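Local coordinates for glucosidase (Croceicoccus marinus, PDB 5Z3K), which is a GH39-family beta-glucosidase that probably hydrolyses O-glycosidic bonds, at residues Y229-R234 with S266-P271; R389-F394 with D404-V409. All blocks are in the same frame, centred on the assembly; numbering follows the deposited sequence.

Contact 1. Residues Y229-R234 with S266-P271; sequences YGDNSR and SMTGIP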
# COMPACT_ATOMS: atom_id res chain seq x y z
N TYR A 229 7.97 -6.32 -4.94
CA TYR A 229 8.14 -5.38 -6.03
C TYR A 229 8.13 -6.12 -7.36
O TYR A 229 8.53 -7.29 -7.43
CB TYR A 229 9.46 -4.60 -5.92
CG TYR A 229 9.66 -3.83 -4.65
CD1 TYR A 229 8.92 -2.68 -4.38
CD2 TYR A 229 10.60 -4.25 -3.71
CE1 TYR A 229 9.12 -1.96 -3.21
CE2 TYR A 229 10.79 -3.54 -2.54
CZ TYR A 229 10.05 -2.40 -2.29
OH TYR A 229 10.26 -1.70 -1.12
N GLY A 230 7.71 -5.43 -8.41
CA GLY A 230 7.64 -6.05 -9.73
C GLY A 230 8.87 -5.88 -10.60
O GLY A 230 8.77 -6.00 -11.83
N ASP A 231 10.04 -5.60 -10.00
CA ASP A 231 11.21 -5.22 -10.81
C ASP A 231 11.56 -6.28 -11.84
O ASP A 231 11.88 -5.96 -12.98
CB ASP A 231 12.42 -4.97 -9.92
CG ASP A 231 12.27 -3.76 -9.06
OD1 ASP A 231 11.65 -3.90 -7.99
OD2 ASP A 231 12.75 -2.67 -9.44
N ASN A 232 11.54 -7.55 -11.44
CA ASN A 232 12.04 -8.61 -12.30
C ASN A 232 10.92 -9.36 -13.02
O ASN A 232 11.19 -10.39 -13.66
CB ASN A 232 12.90 -9.58 -11.49
CG ASN A 232 13.70 -10.53 -12.37
OD1 ASN A 232 13.61 -11.74 -12.22
ND2 ASN A 232 14.45 -9.97 -13.32
N SER A 233 9.68 -8.87 -12.95
CA SER A 233 8.56 -9.52 -13.64
C SER A 233 7.73 -8.51 -14.44
O SER A 233 7.16 -8.85 -15.48
CB SER A 233 7.65 -10.24 -12.63
OG SER A 233 6.74 -9.33 -12.01
N ARG A 234 7.67 -7.27 -13.94
CA ARG A 234 6.72 -6.26 -14.41
C ARG A 234 5.31 -6.84 -14.54
O ARG A 234 4.55 -6.42 -15.42
CB ARG A 234 7.15 -5.63 -15.75
CG ARG A 234 8.56 -5.10 -15.80
CD ARG A 234 8.90 -4.23 -14.63
NE ARG A 234 9.37 -2.93 -15.08
CZ ARG A 234 10.59 -2.45 -14.87
NH1 ARG A 234 11.48 -3.16 -14.20
NH2 ARG A 234 10.92 -1.26 -15.33
N SER A 266 4.87 -2.07 -5.32
CA SER A 266 5.23 -1.11 -6.35
C SER A 266 5.65 -1.89 -7.58
O SER A 266 6.05 -3.05 -7.48
CB SER A 266 6.37 -0.20 -5.88
OG SER A 266 6.62 0.81 -6.83
N MSE A 267 5.56 -1.25 -8.74
CA MSE A 267 6.13 -1.91 -9.91
C MSE A 267 7.63 -2.08 -9.73
O MSE A 267 8.18 -3.08 -10.15
CB MSE A 267 5.87 -1.18 -11.21
CG MSE A 267 6.38 -1.99 -12.40
SE MSE A 267 5.77 -1.32 -14.12
CE MSE A 267 7.22 -0.10 -14.45
N THR A 268 8.30 -1.10 -9.12
CA THR A 268 9.74 -1.16 -8.94
C THR A 268 10.11 -0.76 -7.51
O THR A 268 9.50 0.14 -6.93
CB THR A 268 10.50 -0.26 -9.94
OG1 THR A 268 10.32 1.12 -9.60
CG2 THR A 268 10.01 -0.49 -11.37
N GLY A 269 11.11 -1.43 -6.96
CA GLY A 269 11.62 -1.08 -5.65
C GLY A 269 13.13 -0.96 -5.63
O GLY A 269 13.73 -0.76 -4.57
N ILE A 270 13.75 -1.10 -6.80
CA ILE A 270 15.20 -0.97 -6.94
C ILE A 270 15.50 0.49 -7.25
O ILE A 270 14.96 1.03 -8.22
CB ILE A 270 15.74 -1.89 -8.04
CG1 ILE A 270 15.79 -3.33 -7.53
CG2 ILE A 270 17.13 -1.43 -8.48
CD1 ILE A 270 16.16 -4.32 -8.59
N PRO A 271 16.35 1.16 -6.46
CA PRO A 271 16.45 2.63 -6.55
C PRO A 271 17.05 3.14 -7.85
O PRO A 271 17.04 4.36 -8.06
CB PRO A 271 17.34 2.99 -5.35
CG PRO A 271 18.12 1.74 -5.07
CD PRO A 271 17.19 0.60 -5.39
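Asp231 CG lies anti to its carbonyl carbon and beside its backbone N (chi1 -68°), and the carboxylate it carries meets the backbone N-H groups of Gly269 and Ile270; Tyr229, with CG placed likewise (chi1 -57°), has its ring against Gly269. Asp231 OD1 accepts from Gly269 N at 2.7 Å through its syn lone pair. Asp231 OD2 takes Ile270 N at 3.2 Å, also on the syn side but 33° out of the carboxylate plane, and a weak second share of Gly269 N. A short acid suits this place, since its two oxygens serve two successive amides. An alanine here would probably leave the Gly269 and Ile270 amides without these acceptors and the 266-271 loop freer to shift. The two segments follow neighbouring parallel strands, 223-229 and 259-266, of the eight-stranded TIM barrel, and Gly230 N bonds to Ser266 O at 3.0 Å. Gly269 CA lies over one face of the Tyr229 ring, 3.5 Å from its centroid, a CH-pi contact; a CB here would clash with Tyr229 CG, so glycine suits the place. Arg234 lays one guanidinium face over Thr268 CG2, crosses the selenomethionine Met267 at about a right angle, and is held by Arg234 NH1 bonding to Asp231 O at 3.1 Å.

Contact 2. Residues R389-F394 with D404-V409; sequences RDVFEF and DMSLNV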
# COMPACT_ATOMS: atom_id res chain seq x y z
N ARG A 389 16.57 -20.02 -13.89
CA ARG A 389 16.45 -20.27 -12.46
C ARG A 389 15.60 -19.15 -11.88
O ARG A 389 15.84 -17.98 -12.19
CB ARG A 389 17.83 -20.32 -11.80
CG ARG A 389 17.84 -20.85 -10.39
CD ARG A 389 19.12 -20.42 -9.68
NE ARG A 389 19.18 -20.93 -8.32
CZ ARG A 389 19.89 -20.35 -7.35
NH1 ARG A 389 20.59 -19.25 -7.60
NH2 ARG A 389 19.89 -20.88 -6.13
N ASP A 390 14.61 -19.50 -11.08
CA ASP A 390 13.66 -18.49 -10.59
C ASP A 390 14.19 -17.82 -9.32
O ASP A 390 13.64 -17.93 -8.22
CB ASP A 390 12.29 -19.11 -10.38
CG ASP A 390 11.56 -19.32 -11.69
OD1 ASP A 390 11.76 -18.50 -12.61
OD2 ASP A 390 10.79 -20.30 -11.80
N VAL A 391 15.31 -17.13 -9.52
CA VAL A 391 15.97 -16.32 -8.51
C VAL A 391 16.34 -15.00 -9.15
O VAL A 391 16.85 -14.97 -10.28
CB VAL A 391 17.22 -17.03 -7.94
CG1 VAL A 391 18.15 -16.03 -7.26
CG2 VAL A 391 16.83 -18.12 -6.97
N PHE A 392 16.08 -13.91 -8.45
CA PHE A 392 16.42 -12.58 -8.93
C PHE A 392 17.64 -12.09 -8.17
O PHE A 392 17.66 -12.14 -6.93
CB PHE A 392 15.24 -11.62 -8.73
CG PHE A 392 15.51 -10.20 -9.14
CD1 PHE A 392 16.21 -9.93 -10.31
CD2 PHE A 392 15.07 -9.14 -8.37
CE1 PHE A 392 16.46 -8.62 -10.70
CE2 PHE A 392 15.32 -7.83 -8.75
CZ PHE A 392 16.01 -7.57 -9.92
N GLU A 393 18.66 -11.64 -8.90
CA GLU A 393 19.90 -11.17 -8.31
C GLU A 393 20.10 -9.70 -8.67
O GLU A 393 19.96 -9.32 -9.83
CB GLU A 393 21.10 -12.00 -8.80
CG GLU A 393 20.82 -13.49 -8.90
CD GLU A 393 22.08 -14.31 -9.16
OE1 GLU A 393 22.64 -14.20 -10.27
OE2 GLU A 393 22.50 -15.05 -8.25
N PHE A 394 20.43 -8.89 -7.67
CA PHE A 394 20.57 -7.46 -7.88
C PHE A 394 21.67 -6.93 -6.97
O PHE A 394 22.09 -7.59 -6.02
CB PHE A 394 19.24 -6.71 -7.64
CG PHE A 394 18.67 -6.90 -6.27
CD1 PHE A 394 18.03 -8.08 -5.93
CD2 PHE A 394 18.74 -5.90 -5.32
CE1 PHE A 394 17.50 -8.27 -4.66
CE2 PHE A 394 18.21 -6.07 -4.06
CZ PHE A 394 17.59 -7.25 -3.73
N ASP A 404 25.46 -7.09 -3.43
CA ASP A 404 24.97 -8.22 -4.21
C ASP A 404 24.01 -9.09 -3.40
O ASP A 404 24.39 -9.71 -2.41
CB ASP A 404 26.14 -9.06 -4.71
CG ASP A 404 26.56 -8.69 -6.12
OD1 ASP A 404 25.66 -8.42 -6.95
OD2 ASP A 404 27.77 -8.67 -6.41
N MSE A 405 22.75 -9.14 -3.85
CA MSE A 405 21.72 -9.89 -3.14
C MSE A 405 20.85 -10.73 -4.08
O MSE A 405 20.88 -10.54 -5.30
CB MSE A 405 20.84 -8.94 -2.32
CG MSE A 405 21.59 -8.20 -1.22
SE MSE A 405 20.47 -7.97 0.35
CE MSE A 405 20.21 -9.84 0.78
N SER A 406 20.06 -11.63 -3.50
CA SER A 406 19.24 -12.54 -4.29
C SER A 406 18.01 -12.95 -3.49
O SER A 406 18.06 -13.09 -2.26
CB SER A 406 20.03 -13.78 -4.71
OG SER A 406 20.09 -14.71 -3.65
N LEU A 407 16.90 -13.16 -4.20
CA LEU A 407 15.67 -13.63 -3.59
C LEU A 407 14.95 -14.57 -4.54
O LEU A 407 15.13 -14.49 -5.76
CB LEU A 407 14.74 -12.47 -3.19
CG LEU A 407 14.01 -11.75 -4.33
CD1 LEU A 407 12.66 -11.24 -3.88
CD2 LEU A 407 14.84 -10.59 -4.86
N ASN A 408 14.12 -15.45 -3.98
CA ASN A 408 13.28 -16.32 -4.78
C ASN A 408 12.11 -15.53 -5.37
O ASN A 408 11.47 -14.73 -4.67
CB ASN A 408 12.76 -17.48 -3.93
CG ASN A 408 13.87 -18.41 -3.48
OD1 ASN A 408 14.95 -18.45 -4.08
ND2 ASN A 408 13.63 -19.15 -2.40
N VAL A 409 11.84 -15.75 -6.65
CA VAL A 409 10.76 -15.07 -7.37
C VAL A 409 9.86 -16.15 -7.96
O VAL A 409 10.36 -17.25 -8.27
CB VAL A 409 11.29 -14.14 -8.47
CG1 VAL A 409 11.96 -12.89 -7.87
CG2 VAL A 409 12.25 -14.89 -9.38
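Phe394 and Met405 stand side by side on one face of a two-stranded sheet, and Leu407 reaches the same phenyl ring. Phe394 CG sits between its backbone N and carbonyl carbon (chi1 58°), and the ring beyond it leans toward Met405 and Leu407. From Phe394 CB and CG the ring runs to CD1, 3.8 Å from Met405 O; Phe394 CE1 then meets Leu407 CD2 at 3.5 Å, and CZ at the tip reaches Met405 CB at 3.9 Å. That methylene of the selenomethionine lies over one ring face, offset toward the rim, as a CH-pi contact. Strands 391-394 and 405-408 form an antiparallel beta hairpin, separate from the barrel sheet. Phe392 with Leu407 and Phe394 with Met405 are its hydrogen-bonded pairs, each joined by two backbone bonds, the shortest being Met405 N to Phe394 O at 2.7 Å. Leucine suits its place because the CD2 methyl of Leu407 touches both rings, meeting Phe392 CD2 at 3.8 Å as well as Phe394. Beyond it, Val409 CG1 packs on Phe392 CB at 3.6 Å, and both Leu407 and Val409 rest on Trp228 of strand 223-229. On the other face Val391 CG2 approaches Asn408 OD1 at 3.5 Å, while Asn408 ND2 bonds to Leu201 O.

How the contacts relate
Contact 1 precedes contact 2 along the chain, and their centres lie 13 Å apart on the same side of the chain's centre. They touch directly, chiefly through Phe392 of the hairpin: Phe392 CZ meets Ile270 CD1 at 3.5 Å, and Phe392 CD1 lies 3.3 Å from Asn232 CG. Ile270 CD1 also reaches Phe394 CB at 4.0 Å. Through Asn232 and Ile270 the face carrying Phe392 and Phe394 packs on both barrel loops. Arg387 adds a polar tie, bonding to Asn232 OD1 and forming a salt bridge with Asp390. Contact 1 follows the C-terminal ends of two barrel strands, the end at which TIM-barrel glycosidases carry their active sites.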